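Local coordinates for protein cycloalternan-forming enzyme (Listeria monocytogenes serovar 1/2a, PDB 5F7U) that is a multidomain member of the glycosyl hydrolase 31 family, built around a TIM barrel and several beta domains, that binds glycans and magnesium ions, at residues K232-S246 / E316-M329. The protein carries 1 engineered substitution. Numbering follows the deposited sequence. Where two conformers were deposited one is given.
Sequences KNVINQYQNNFMTPS and EDKYSFVLDNDGDM
Asn325 ties the strand containing Ile235 to the turn that follows its own strand: its ND2 gives a nearly straight bond to the backbone O of Ile235 (2.7 Å, 169°) and another to the O of Asp328. Both acceptors lie close to the amide plane, so the two bonds together fix the rotation of the group. On the sheet face bearing Gln237, Gln237 NE2 donates to Asp324 OD1 at 2.9 Å. The two side chains run side by side with amide and carboxylate planes 21° apart, and Asp324 OD2 turns to His306. Further along this face Ser320 OG donates to Asn241 OD1 from above the carbonyl plane, while Asn241 ND2 binds Gln239 OE1 at 2.9 Å and also Ser224 O of strand 214-229, so both ends of the buried amide are engaged. Where the strands have ended, Ser246 OG reaches Glu316 OE2 on its syn side, and a water bridges Thr244 O and Glu316 OE1.

Paired backbone bonds at Tyr238–Leu323, Asn240–Phe321 and Phe242–Tyr319 set the antiparallel register. The opposite face is largely aromatic. With CG between its backbone N and carbonyl carbon (chi1 76°), the Tyr319 ring leans toward the neighbouring strand and receives Phe242 CB over one face, 3.5 Å from the centroid of the Tyr319 ring, while Thr244 CB meets its edge. The two rings are nearly parallel but slid apart. Phe242 CE2 then touches Phe321 CE2 at 3.8 Å; Met299 of strand 297-301 packs on Phe242 and Tyr319, and Val301 on Phe321. Strand 214-229 flanks 235-243 on its other side, making the pair part of the antiparallel beta structure characteristic of the galactose mutarotase-like N-terminal domain of family 31.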
loop_
_atom_site.group_PDB
_atom_site.type_symbol
_atom_site.label_atom_id
_atom_site.label_comp_id
_atom_site.label_asym_id
_atom_site.label_seq_id
_atom_site.Cartn_x
_atom_site.Cartn_y
_atom_site.Cartn_z
ATOM N N LYS A 232 -42.186 -3.100 1.868
ATOM C CA LYS A 232 -42.846 -4.385 2.143
ATOM C C LYS A 232 -41.937 -5.618 2.145
ATOM O O LYS A 232 -42.018 -6.456 3.040
ATOM C CB LYS A 232 -43.973 -4.627 1.127
ATOM C CG LYS A 232 -45.211 -3.763 1.312
ATOM C CD LYS A 232 -46.354 -4.170 0.392
ATOM C CE LYS A 232 -46.149 -3.651 -1.028
ATOM N NZ LYS A 232 -47.425 -3.697 -1.786
ATOM N N ASN A 233 -41.110 -5.740 1.114
ATOM C CA ASN A 233 -40.388 -6.977 0.806
ATOM C C ASN A 233 -38.869 -6.806 0.794
ATOM O O ASN A 233 -38.143 -7.720 1.169
ATOM C CB ASN A 233 -40.820 -7.511 -0.567
ATOM C CG ASN A 233 -42.280 -7.918 -0.607
ATOM O OD1 ASN A 233 -42.647 -9.005 -0.144
ATOM N ND2 ASN A 233 -43.123 -7.065 -1.193
ATOM N N VAL A 234 -38.405 -5.650 0.326
ATOM C CA VAL A 234 -36.978 -5.439 0.065
ATOM C C VAL A 234 -36.443 -4.109 0.574
ATOM O O VAL A 234 -37.173 -3.109 0.580
ATOM C CB VAL A 234 -36.611 -5.558 -1.448
ATOM C CG1 VAL A 234 -36.829 -6.976 -1.952
ATOM C CG2 VAL A 234 -37.391 -4.560 -2.308
ATOM N N ILE A 235 -35.177 -4.131 1.021
ATOM C CA ILE A 235 -34.320 -2.933 1.162
ATOM C C ILE A 235 -33.115 -3.202 0.254
ATOM O O ILE A 235 -32.347 -4.141 0.501
ATOM C CB ILE A 235 -33.899 -2.650 2.627
ATOM C CG1 ILE A 235 -35.152 -2.275 3.456
ATOM C CG2 ILE A 235 -32.812 -1.570 2.664
ATOM C CD1 ILE A 235 -34.990 -2.371 4.961
ATOM N N ASN A 236 -32.987 -2.426 -0.827
ATOM C CA ASN A 236 -31.991 -2.717 -1.872
ATOM C C ASN A 236 -30.729 -1.880 -1.809
ATOM O O ASN A 236 -29.703 -2.248 -2.414
ATOM C CB ASN A 236 -32.605 -2.592 -3.285
ATOM C CG ASN A 236 -33.508 -3.768 -3.632
ATOM O OD1 ASN A 236 -33.431 -4.818 -3.000
ATOM N ND2 ASN A 236 -34.348 -3.606 -4.646
ATOM N N GLN A 237 -30.809 -0.743 -1.121
ATOM C CA GLN A 237 -29.647 0.150 -1.004
ATOM C C GLN A 237 -29.757 1.023 0.231
ATOM O O GLN A 237 -30.861 1.251 0.729
ATOM C CB GLN A 237 -29.526 1.072 -2.227
ATOM C CG GLN A 237 -28.993 0.442 -3.511
ATOM C CD GLN A 237 -28.619 1.473 -4.563
ATOM O OE1 GLN A 237 -29.270 2.531 -4.683
ATOM N NE2 GLN A 237 -27.573 1.169 -5.344
ATOM N N TYR A 238 -28.605 1.508 0.710
ATOM C CA TYR A 238 -28.540 2.503 1.770
ATOM C C TYR A 238 -27.729 3.681 1.285
ATOM O O TYR A 238 -26.874 3.528 0.421
ATOM C CB TYR A 238 -27.775 1.950 2.970
ATOM C CG TYR A 238 -28.528 0.993 3.836
ATOM C CD1 TYR A 238 -29.504 1.462 4.726
ATOM C CD2 TYR A 238 -28.238 -0.383 3.814
ATOM C CE1 TYR A 238 -30.188 0.587 5.563
ATOM C CE2 TYR A 238 -28.933 -1.273 4.649
ATOM C CZ TYR A 238 -29.899 -0.784 5.516
ATOM O OH TYR A 238 -30.586 -1.638 6.364
ATOM N N GLN A 239 -27.966 4.852 1.865
ATOM C CA GLN A 239 -27.047 5.982 1.628
ATOM C C GLN A 239 -26.934 6.871 2.851
ATOM O O GLN A 239 -27.849 6.924 3.684
ATOM C CB GLN A 239 -27.489 6.819 0.408
ATOM C CG GLN A 239 -28.779 7.609 0.624
ATOM C CD GLN A 239 -29.089 8.477 -0.578
ATOM O OE1 GLN A 239 -28.505 9.547 -0.753
ATOM N NE2 GLN A 239 -29.985 8.011 -1.431
ATOM N N ASN A 240 -25.797 7.558 2.948
ATOM C CA ASN A 240 -25.697 8.747 3.784
ATOM C C ASN A 240 -24.886 9.817 3.037
ATOM O O ASN A 240 -24.157 9.511 2.077
ATOM C CB ASN A 240 -25.118 8.439 5.171
ATOM C CG ASN A 240 -25.591 9.443 6.235
ATOM O OD1 ASN A 240 -26.252 10.442 5.917
ATOM N ND2 ASN A 240 -25.263 9.182 7.490
ATOM N N ASN A 241 -25.069 11.064 3.454
ATOM C CA ASN A 241 -24.524 12.224 2.765
ATOM C C ASN A 241 -23.934 13.160 3.777
ATOM O O ASN A 241 -24.533 13.399 4.825
ATOM C CB ASN A 241 -25.640 12.949 1.992
ATOM C CG ASN A 241 -26.250 12.068 0.910
ATOM O OD1 ASN A 241 -25.806 12.088 -0.240
ATOM N ND2 ASN A 241 -27.246 11.265 1.282
ATOM N N PHE A 242 -22.761 13.698 3.443
ATOM C CA PHE A 242 -21.918 14.439 4.380
ATOM C C PHE A 242 -21.438 15.745 3.764
ATOM O O PHE A 242 -21.297 15.834 2.542
ATOM C CB PHE A 242 -20.723 13.556 4.778
ATOM C CG PHE A 242 -21.134 12.234 5.393
ATOM C CD1 PHE A 242 -21.367 12.137 6.777
ATOM C CD2 PHE A 242 -21.314 11.091 4.603
ATOM C CE1 PHE A 242 -21.757 10.928 7.354
ATOM C CE2 PHE A 242 -21.714 9.876 5.179
ATOM C CZ PHE A 242 -21.929 9.801 6.555
ATOM N N MET A 243 -21.211 16.754 4.606
ATOM C CA MET A 243 -20.720 18.056 4.149
ATOM C C MET A 243 -19.203 18.009 4.105
ATOM O O MET A 243 -18.580 17.511 5.043
ATOM C CB MET A 243 -21.147 19.151 5.113
ATOM C CG MET A 243 -20.751 20.544 4.646
ATOM S SD MET A 243 -21.837 21.713 5.451
ATOM C CE MET A 243 -23.326 21.229 4.601
ATOM N N THR A 244 -18.615 18.539 3.029
ATOM C CA THR A 244 -17.159 18.558 2.895
ATOM C C THR A 244 -16.629 19.898 2.361
ATOM O O THR A 244 -17.058 20.346 1.283
ATOM C CB THR A 244 -16.632 17.370 2.053
ATOM O OG1 THR A 244 -15.234 17.565 1.788
ATOM C CG2 THR A 244 -17.414 17.227 0.716
ATOM N N PRO A 245 -15.693 20.532 3.098
ATOM C CA PRO A 245 -15.085 21.789 2.654
ATOM C C PRO A 245 -14.216 21.569 1.403
ATOM O O PRO A 245 -13.776 20.450 1.146
ATOM C CB PRO A 245 -14.227 22.220 3.854
ATOM C CG PRO A 245 -13.901 20.942 4.550
ATOM C CD PRO A 245 -15.099 20.049 4.363
ATOM N N SER A 246 -13.986 22.638 0.642
ATOM C CA SER A 246 -13.305 22.544 -0.655
ATOM C C SER A 246 -11.928 21.886 -0.575
ATOM O O SER A 246 -11.526 21.175 -1.502
ATOM C CB SER A 246 -13.182 23.926 -1.314
ATOM O OG SER A 246 -14.460 24.453 -1.619
ATOM N N GLU A 316 -20.366 20.055 -5.055
ATOM C CA GLU A 316 -18.991 20.411 -4.669
ATOM C C GLU A 316 -18.689 20.258 -3.170
ATOM O O GLU A 316 -17.540 20.061 -2.800
ATOM C CB GLU A 316 -18.704 21.860 -5.110
ATOM C CG GLU A 316 -17.237 22.289 -5.095
ATOM C CD GLU A 316 -16.749 22.875 -3.761
ATOM O OE1 GLU A 316 -17.552 23.447 -2.978
ATOM O OE2 GLU A 316 -15.533 22.774 -3.488
ATOM N N ASP A 317 -19.711 20.401 -2.331
ATOM C CA ASP A 317 -19.531 20.367 -0.881
ATOM C C ASP A 317 -20.176 19.139 -0.236
ATOM O O ASP A 317 -20.419 19.132 0.963
ATOM C CB ASP A 317 -20.054 21.675 -0.238
ATOM C CG ASP A 317 -21.565 21.826 -0.311
ATOM O OD1 ASP A 317 -22.233 21.135 -1.107
ATOM O OD2 ASP A 317 -22.104 22.682 0.427
ATOM N N LYS A 318 -20.420 18.096 -1.029
ATOM C CA LYS A 318 -21.081 16.894 -0.516
ATOM C C LYS A 318 -20.276 15.646 -0.836
ATOM O O LYS A 318 -19.841 15.466 -1.972
ATOM C CB LYS A 318 -22.471 16.753 -1.151
ATOM C CG LYS A 318 -23.312 15.590 -0.609
ATOM C CD LYS A 318 -24.625 15.413 -1.363
ATOM C CE LYS A 318 -25.555 16.586 -1.141
ATOM N NZ LYS A 318 -26.952 16.260 -1.562
ATOM N N TYR A 319 -20.075 14.785 0.156
ATOM C CA TYR A 319 -19.694 13.396 -0.163
ATOM C C TYR A 319 -20.714 12.395 0.342
ATOM O O TYR A 319 -21.399 12.637 1.334
ATOM C CB TYR A 319 -18.257 13.022 0.247
ATOM C CG TYR A 319 -18.034 12.762 1.720
ATOM C CD1 TYR A 319 -18.236 11.480 2.271
ATOM C CD2 TYR A 319 -17.600 13.787 2.560
ATOM C CE1 TYR A 319 -18.001 11.238 3.634
ATOM C CE2 TYR A 319 -17.349 13.561 3.923
ATOM C CZ TYR A 319 -17.544 12.281 4.451
ATOM O OH TYR A 319 -17.320 12.075 5.797
ATOM N N SER A 320 -20.808 11.259 -0.353
ATOM C CA SER A 320 -21.887 10.313 -0.080
ATOM C C SER A 320 -21.374 8.908 -0.238
ATOM O O SER A 320 -20.431 8.686 -0.999
ATOM C CB SER A 320 -23.041 10.516 -1.059
ATOM O OG SER A 320 -23.451 11.882 -1.116
ATOM N N PHE A 321 -21.987 7.969 0.478
ATOM C CA PHE A 321 -21.842 6.576 0.090
ATOM C C PHE A 321 -23.196 6.002 -0.254
ATOM O O PHE A 321 -24.203 6.376 0.325
ATOM C CB PHE A 321 -21.069 5.721 1.109
ATOM C CG PHE A 321 -21.731 5.584 2.460
ATOM C CD1 PHE A 321 -22.818 4.725 2.648
ATOM C CD2 PHE A 321 -21.223 6.282 3.564
ATOM C CE1 PHE A 321 -23.409 4.590 3.900
ATOM C CE2 PHE A 321 -21.798 6.141 4.830
ATOM C CZ PHE A 321 -22.905 5.304 4.988
ATOM N N VAL A 322 -23.197 5.108 -1.233
ATOM C CA VAL A 322 -24.413 4.388 -1.604
ATOM C C VAL A 322 -24.011 2.929 -1.545
ATOM O O VAL A 322 -23.107 2.500 -2.273
ATOM C CB VAL A 322 -24.923 4.767 -3.012
ATOM C CG1 VAL A 322 -26.208 3.997 -3.328
ATOM C CG2 VAL A 322 -25.203 6.256 -3.088
ATOM N N LEU A 323 -24.645 2.197 -0.644
ATOM C CA LEU A 323 -24.275 0.809 -0.370
ATOM C C LEU A 323 -25.378 -0.109 -0.854
ATOM O O LEU A 323 -26.546 0.094 -0.501
ATOM C CB LEU A 323 -24.067 0.606 1.147
ATOM C CG LEU A 323 -23.830 -0.837 1.619
ATOM C CD1 LEU A 323 -22.525 -1.444 1.112
ATOM C CD2 LEU A 323 -23.870 -0.923 3.138
ATOM N N ASP A 324 -25.006 -1.119 -1.639
ATOM C CA ASP A 324 -25.966 -2.111 -2.133
ATOM C C ASP A 324 -26.356 -3.113 -1.047
ATOM O O ASP A 324 -25.657 -3.285 -0.046
ATOM C CB ASP A 324 -25.390 -2.865 -3.349
ATOM C CG ASP A 324 -25.163 -1.948 -4.564
ATOM O OD1 ASP A 324 -25.616 -0.775 -4.585
ATOM O OD2 ASP A 324 -24.540 -2.422 -5.524
ATOM N N ASN A 325 -27.505 -3.745 -1.243
ATOM C CA ASN A 325 -27.969 -4.814 -0.375
ATOM C C ASN A 325 -28.665 -5.861 -1.243
ATOM O O ASN A 325 -29.058 -5.550 -2.361
ATOM C CB ASN A 325 -28.950 -4.254 0.644
ATOM C CG ASN A 325 -29.233 -5.227 1.777
ATOM O OD1 ASN A 325 -28.309 -5.824 2.337
ATOM N ND2 ASN A 325 -30.511 -5.402 2.106
ATOM N N ASP A 326 -28.806 -7.087 -0.743
ATOM C CA ASP A 326 -29.436 -8.153 -1.520
ATOM C C ASP A 326 -30.959 -8.164 -1.395
ATOM O O ASP A 326 -31.606 -9.076 -1.885
ATOM C CB ASP A 326 -28.855 -9.509 -1.111
ATOM C CG ASP A 326 -29.105 -9.845 0.355
ATOM O OD1 ASP A 326 -29.534 -8.976 1.150
ATOM O OD2 ASP A 326 -28.858 -11.000 0.734
ATOM N N GLY A 327 -31.518 -7.160 -0.725
ATOM C CA GLY A 327 -32.964 -7.091 -0.502
ATOM C C GLY A 327 -33.388 -7.459 0.910
ATOM O O GLY A 327 -34.481 -7.093 1.338
ATOM N N ASP A 328 -32.550 -8.213 1.612
ATOM C CA ASP A 328 -32.853 -8.661 2.978
ATOM C C ASP A 328 -33.072 -7.454 3.917
ATOM O O ASP A 328 -32.146 -6.667 4.159
ATOM C CB ASP A 328 -31.709 -9.550 3.491
ATOM C CG ASP A 328 -32.000 -10.175 4.854
ATOM O OD1 ASP A 328 -32.922 -9.738 5.576
ATOM O OD2 ASP A 328 -31.271 -11.128 5.197
ATOM N N MET A 329 -34.304 -7.336 4.425
ATOM C CA MET A 329 -34.713 -6.182 5.229
ATOM C C MET A 329 -34.115 -6.209 6.623
ATOM O O MET A 329 -34.248 -5.237 7.352
ATOM C CB MET A 329 -36.235 -6.102 5.335
ATOM C CG MET A 329 -36.904 -5.907 3.986
ATOM S SD MET A 329 -38.691 -5.828 4.101
ATOM C CE MET A 329 -38.836 -4.213 4.856
HETATM O O HOH W 1 -16.848 22.599 -0.317
#